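Local coordinates for protein quinoline 2-oxidoreductase large subunit (Pseudomonas putida, PDB 1T3Q) that forms the molybdenum-bearing subunit of an enzyme that hydroxylates quinoline at carbon 2, holding a molybdopterin cytosine dinucleotide cofactor, at residues A369-G374 with E676-G681. Numbering follows the deposited sequence.
Sequences AYRGVG and EGQIRG. With MCN (pterin cytosine dinucleotide), chain N; SMO (dioxosulfidomolybdenum(VI) ion), chain O.
R371, in the irregular loop ahead of helix 375-393, reaches Q678 and G681 on helix 672-692, and the backbones stay well apart, with R371 CA 10.8 Å from G681 CA. Arginine suits this gap because it is long: CG lies anti to the backbone N (chi1 -159°) and the chain runs on extended to NE, which carries the guanidinium past N8' of the pterin to the helix. There NH2 stands 3.1 Å from the carbonyl O of Q678, at an angle too poor for a hydrogen bond, while NH1 lies 4.0 Å from C of G681. The group is instead anchored by Q685 OE1, which accepts from NH1, and by the carbonyl O of G742, which accepts from NE.

Pterin N8' sits over one face of the guanidinium, toward its rim, 3.1 Å from NH2. Q678 approaches the same ring system with its amide: a bend at chi2 (-68°) brings the side chain round to the cofactor, and NE2 donates to N1' over 3.2 Å with an N-H...acceptor angle of 157°, a task for which glutamine has the amide donor. At the base of the arginine side chain, the backbone N of R371 comes within 3.1 Å of S, the sulfido sulfur of the dioxosulfidomolybdenum ion; the next residue, G372, donates from N to E743 OE2, linking the loop to another residue of the molybdenum pocket.

The two segments belong to the two molybdopterin-binding regions of the chain and meet largely through the cofactor. A cation beside N8' at the rim of the pterin and an amide donor at N1' would fix the ring's position and could tune its electronic character beside the dithiolene that holds molybdenum.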
ATOM      1  N   ALA B 369       1.092   2.093  31.258  1.00 14.70           N
ATOM      2  CA  ALA B 369       1.988   3.227  31.097  1.00 15.09           C
ATOM      3  C   ALA B 369       1.322   4.474  30.539  1.00 16.62           C
ATOM      4  O   ALA B 369       0.552   4.408  29.588  1.00 15.77           O
ATOM      5  CB  ALA B 369       3.150   2.834  30.196  1.00 15.77           C
ATOM      6  N   TYR B 370       1.630   5.605  31.159  1.00 16.53           N
ATOM      7  CA  TYR B 370       1.144   6.903  30.718  1.00 16.07           C
ATOM      8  C   TYR B 370       2.245   7.892  31.085  1.00 16.85           C
ATOM      9  O   TYR B 370       2.745   7.890  32.211  1.00 15.04           O
ATOM     10  CB  TYR B 370      -0.181   7.278  31.393  1.00 14.23           C
ATOM     11  CG  TYR B 370      -0.638   8.707  31.134  1.00 15.64           C
ATOM     12  CD1 TYR B 370      -0.565   9.273  29.857  1.00 16.20           C
ATOM     13  CD2 TYR B 370      -1.165   9.483  32.166  1.00 15.66           C
ATOM     14  CE1 TYR B 370      -1.004  10.578  29.620  1.00 15.69           C
ATOM     15  CE2 TYR B 370      -1.614  10.785  31.939  1.00 17.66           C
ATOM     16  CZ  TYR B 370      -1.528  11.326  30.665  1.00 14.80           C
ATOM     17  OH  TYR B 370      -1.964  12.617  30.442  1.00 18.38           O
ATOM     18  N   ARG B 371       2.641   8.690  30.098  1.00 14.10           N
ATOM     19  CA  ARG B 371       3.669   9.716  30.226  1.00 14.68           C
ATOM     20  C   ARG B 371       4.133   9.990  31.655  1.00 14.94           C
ATOM     21  O   ARG B 371       3.392  10.560  32.466  1.00 16.76           O
ATOM     22  CB  ARG B 371       3.146  11.012  29.596  1.00 14.61           C
ATOM     23  CG  ARG B 371       4.213  12.004  29.196  1.00 16.04           C
ATOM     24  CD  ARG B 371       3.580  13.143  28.419  1.00 15.30           C
ATOM     25  NE  ARG B 371       4.578  13.964  27.746  1.00 15.50           N
ATOM     26  CZ  ARG B 371       4.289  14.847  26.795  1.00 15.84           C
ATOM     27  NH1 ARG B 371       3.032  15.019  26.411  1.00 12.97           N
ATOM     28  NH2 ARG B 371       5.263  15.541  26.217  1.00 15.15           N
ATOM     29  N   GLY B 372       5.363   9.587  31.955  1.00 16.79           N
ATOM     30  CA  GLY B 372       5.920   9.803  33.279  1.00 16.93           C
ATOM     31  C   GLY B 372       5.773   8.588  34.176  1.00 18.36           C
ATOM     32  O   GLY B 372       6.443   8.476  35.206  1.00 17.75           O
ATOM     33  N   VAL B 373       4.895   7.680  33.765  1.00 16.92           N
ATOM     34  CA  VAL B 373       4.603   6.448  34.496  1.00 17.71           C
ATOM     35  C   VAL B 373       4.553   6.594  36.016  1.00 17.42           C
ATOM     36  O   VAL B 373       3.975   7.551  36.533  1.00 16.35           O
ATOM     37  CB  VAL B 373       5.585   5.306  34.091  1.00 17.24           C
ATOM     38  CG1 VAL B 373       5.387   4.965  32.619  1.00 17.02           C
ATOM     39  CG2 VAL B 373       7.036   5.714  34.339  1.00 16.84           C
ATOM     40  N   GLY B 374       5.153   5.646  36.733  1.00 17.54           N
ATOM     41  CA  GLY B 374       5.130   5.689  38.183  1.00 15.03           C
ATOM     42  C   GLY B 374       5.970   6.756  38.860  1.00 15.82           C
ATOM     43  O   GLY B 374       5.852   6.952  40.074  1.00 17.51           O
ATOM     44  N   GLU B 676      10.292  22.525  23.248  1.00 14.95           N
ATOM     45  CA  GLU B 676       9.383  23.364  24.012  1.00 16.05           C
ATOM     46  C   GLU B 676       7.949  22.905  23.812  1.00 14.80           C
ATOM     47  O   GLU B 676       7.135  23.014  24.721  1.00 16.15           O
ATOM     48  CB  GLU B 676       9.544  24.846  23.646  1.00 15.59           C
ATOM     49  CG  GLU B 676      10.872  25.430  24.136  1.00 16.62           C
ATOM     50  CD  GLU B 676      10.858  26.945  24.260  1.00 20.13           C
ATOM     51  OE1 GLU B 676       9.839  27.573  23.898  1.00 20.11           O
ATOM     52  OE2 GLU B 676      11.871  27.507  24.729  1.00 18.70           O
ATOM     53  N   GLY B 677       7.650  22.379  22.629  1.00 16.09           N
ATOM     54  CA  GLY B 677       6.310  21.879  22.378  1.00 16.31           C
ATOM     55  C   GLY B 677       6.043  20.711  23.320  1.00 15.32           C
ATOM     56  O   GLY B 677       4.955  20.580  23.872  1.00 15.81           O
ATOM     57  N   GLN B 678       7.057  19.869  23.514  1.00 16.96           N
ATOM     58  CA  GLN B 678       6.950  18.709  24.402  1.00 15.27           C
ATOM     59  C   GLN B 678       6.745  19.148  25.847  1.00 16.53           C
ATOM     60  O   GLN B 678       5.995  18.522  26.599  1.00 16.36           O
ATOM     61  CB  GLN B 678       8.213  17.853  24.296  1.00 15.40           C
ATOM     62  CG  GLN B 678       8.357  17.132  22.967  1.00 14.97           C
ATOM     63  CD  GLN B 678       7.301  16.061  22.790  1.00 18.14           C
ATOM     64  OE1 GLN B 678       7.278  15.074  23.523  1.00 17.99           O
ATOM     65  NE2 GLN B 678       6.413  16.255  21.819  1.00 15.15           N
ATOM     66  N   ILE B 679       7.429  20.222  26.234  1.00 17.04           N
ATOM     67  CA  ILE B 679       7.311  20.746  27.586  1.00 16.63           C
ATOM     68  C   ILE B 679       5.914  21.316  27.835  1.00 16.51           C
ATOM     69  O   ILE B 679       5.297  21.041  28.865  1.00 15.53           O
ATOM     70  CB  ILE B 679       8.366  21.853  27.852  1.00 16.99           C
ATOM     71  CG1 ILE B 679       9.764  21.236  27.940  1.00 16.59           C
ATOM     72  CG2 ILE B 679       8.033  22.592  29.137  1.00 17.97           C
ATOM     73  CD1 ILE B 679      10.888  22.265  27.963  1.00 18.74           C
ATOM     74  N   ARG B 680       5.412  22.121  26.900  1.00 15.87           N
ATOM     75  CA  ARG B 680       4.084  22.702  27.071  1.00 16.05           C
ATOM     76  C   ARG B 680       3.002  21.625  27.051  1.00 14.95           C
ATOM     77  O   ARG B 680       2.057  21.676  27.835  1.00 16.71           O
ATOM     78  CB  ARG B 680       3.815  23.763  25.990  1.00 16.70           C
ATOM     79  CG  ARG B 680       4.726  24.980  26.126  1.00 17.70           C
ATOM     80  CD  ARG B 680       4.197  26.191  25.356  1.00 18.55           C
ATOM     81  NE  ARG B 680       4.938  27.404  25.712  1.00 19.50           N
ATOM     82  CZ  ARG B 680       6.120  27.742  25.208  1.00 20.47           C
ATOM     83  NH1 ARG B 680       6.708  28.862  25.610  1.00 21.30           N
ATOM     84  NH2 ARG B 680       6.708  26.979  24.291  1.00 20.91           N
ATOM     85  N   GLY B 681       3.150  20.644  26.171  1.00 14.78           N
ATOM     86  CA  GLY B 681       2.166  19.573  26.103  1.00 14.97           C
ATOM     87  C   GLY B 681       2.120  18.790  27.403  1.00 15.23           C
ATOM     88  O   GLY B 681       1.041  18.459  27.904  1.00 14.00           O
TER
HETATM   89  N1  MCN N4921      13.976  16.122  21.397  1.00 16.26           N
HETATM   90  C2  MCN N4921      14.958  17.029  20.881  1.00 17.71           C
HETATM   91  N3  MCN N4921      16.124  17.056  21.631  1.00 16.25           N
HETATM   92  C4  MCN N4921      16.390  16.320  22.781  1.00 15.67           C
HETATM   93  C5  MCN N4921      15.341  15.417  23.271  1.00 15.91           C
HETATM   94  C6  MCN N4921      14.154  15.319  22.584  1.00 17.25           C
HETATM   95  O2  MCN N4921      14.734  17.702  19.900  1.00 17.61           O
HETATM   96  N4  MCN N4921      17.541  16.423  23.411  1.00 13.95           N
HETATM   97  C1' MCN N4921      12.652  16.031  20.550  1.00 15.96           C
HETATM   98  C2D MCN N4921      12.666  14.772  19.568  1.00 19.06           C
HETATM   99  O2' MCN N4921      11.947  15.098  18.325  1.00 20.10           O
HETATM  100  C3' MCN N4921      12.033  13.677  20.400  1.00 20.24           C
HETATM  101  C4D MCN N4921      10.961  14.376  21.202  1.00 18.65           C
HETATM  102  O4D MCN N4921      11.454  15.801  21.345  1.00 17.65           O
HETATM  103  O3' MCN N4921      11.466  12.647  19.517  1.00 22.30           O
HETATM  104  C5' MCN N4921      10.546  13.676  22.527  1.00 17.83           C
HETATM  105  O5' MCN N4921      11.748  13.439  23.218  1.00 23.29           O
HETATM  106  PA  MCN N4921      12.227  12.026  23.736  1.00 20.98           P
HETATM  107  O1A MCN N4921      13.396  11.647  22.880  1.00 21.80           O
HETATM  108  O2A MCN N4921      12.367  12.209  25.238  1.00 24.80           O
HETATM  109  O3A MCN N4921      11.087  10.867  23.677  1.00 23.69           O
HETATM  110  PB  MCN N4921      10.500  10.030  22.445  1.00 25.09           P
HETATM  111  O1B MCN N4921      10.822   8.594  22.703  1.00 25.15           O
HETATM  112  O2B MCN N4921      10.933  10.613  21.131  1.00 25.71           O
HETATM  113  O3B MCN N4921       8.918  10.275  22.552  1.00 25.61           O
HETATM  114  C10 MCN N4921       8.131   9.527  23.443  1.00 24.40           C
HETATM  115  C9' MCN N4921       7.799  10.452  24.568  1.00 23.70           C
HETATM  116  C8' MCN N4921       6.866   9.633  25.490  1.00 24.73           C
HETATM  117  S8' MCN N4921       7.600   8.174  26.215  1.00 26.68           S
HETATM  118  C7' MCN N4921       5.603   9.934  25.801  1.00 24.68           C
HETATM  119  S7' MCN N4921       4.535   8.963  26.852  1.00 23.51           S
HETATM  120  C6' MCN N4921       4.970  11.202  25.133  1.00 19.96           C
HETATM  121  C7  MCN N4921       6.033  12.208  24.782  1.00 21.70           C
HETATM  122  O9' MCN N4921       7.053  11.623  23.990  1.00 25.06           O
HETATM  123  N5' MCN N4921       4.089  10.669  24.013  1.00 19.96           N
HETATM  124  C4A MCN N4921       3.789  11.774  23.121  1.00 19.82           C
HETATM  125  N8' MCN N4921       5.438  13.347  24.003  1.00 21.01           N
HETATM  126  C4B MCN N4921       4.362  13.059  23.113  1.00 21.18           C
HETATM  127  N1' MCN N4921       4.040  14.110  22.218  1.00 20.95           N
HETATM  128  C2' MCN N4921       3.087  13.808  21.305  1.00 21.14           C
HETATM  129  N2' MCN N4921       2.735  14.782  20.438  1.00 21.33           N
HETATM  130  N3' MCN N4921       2.491  12.567  21.216  1.00 20.91           N
HETATM  131  C4' MCN N4921       2.777  11.445  22.080  1.00 21.48           C
HETATM  132  O4' MCN N4921       2.210  10.389  21.935  1.00 19.82           O
HETATM  133  S   SMO O4923       4.483   6.493  28.928  1.00 28.67           S
HETATM  134 MO   SMO O4923       5.834   6.949  27.338  1.00 26.76          MO
HETATM  135  OM2 SMO O4923       6.874   6.112  28.454  1.00 28.79           O
HETATM  136  OM1 SMO O4923       5.301   5.877  26.142  1.00 27.66           O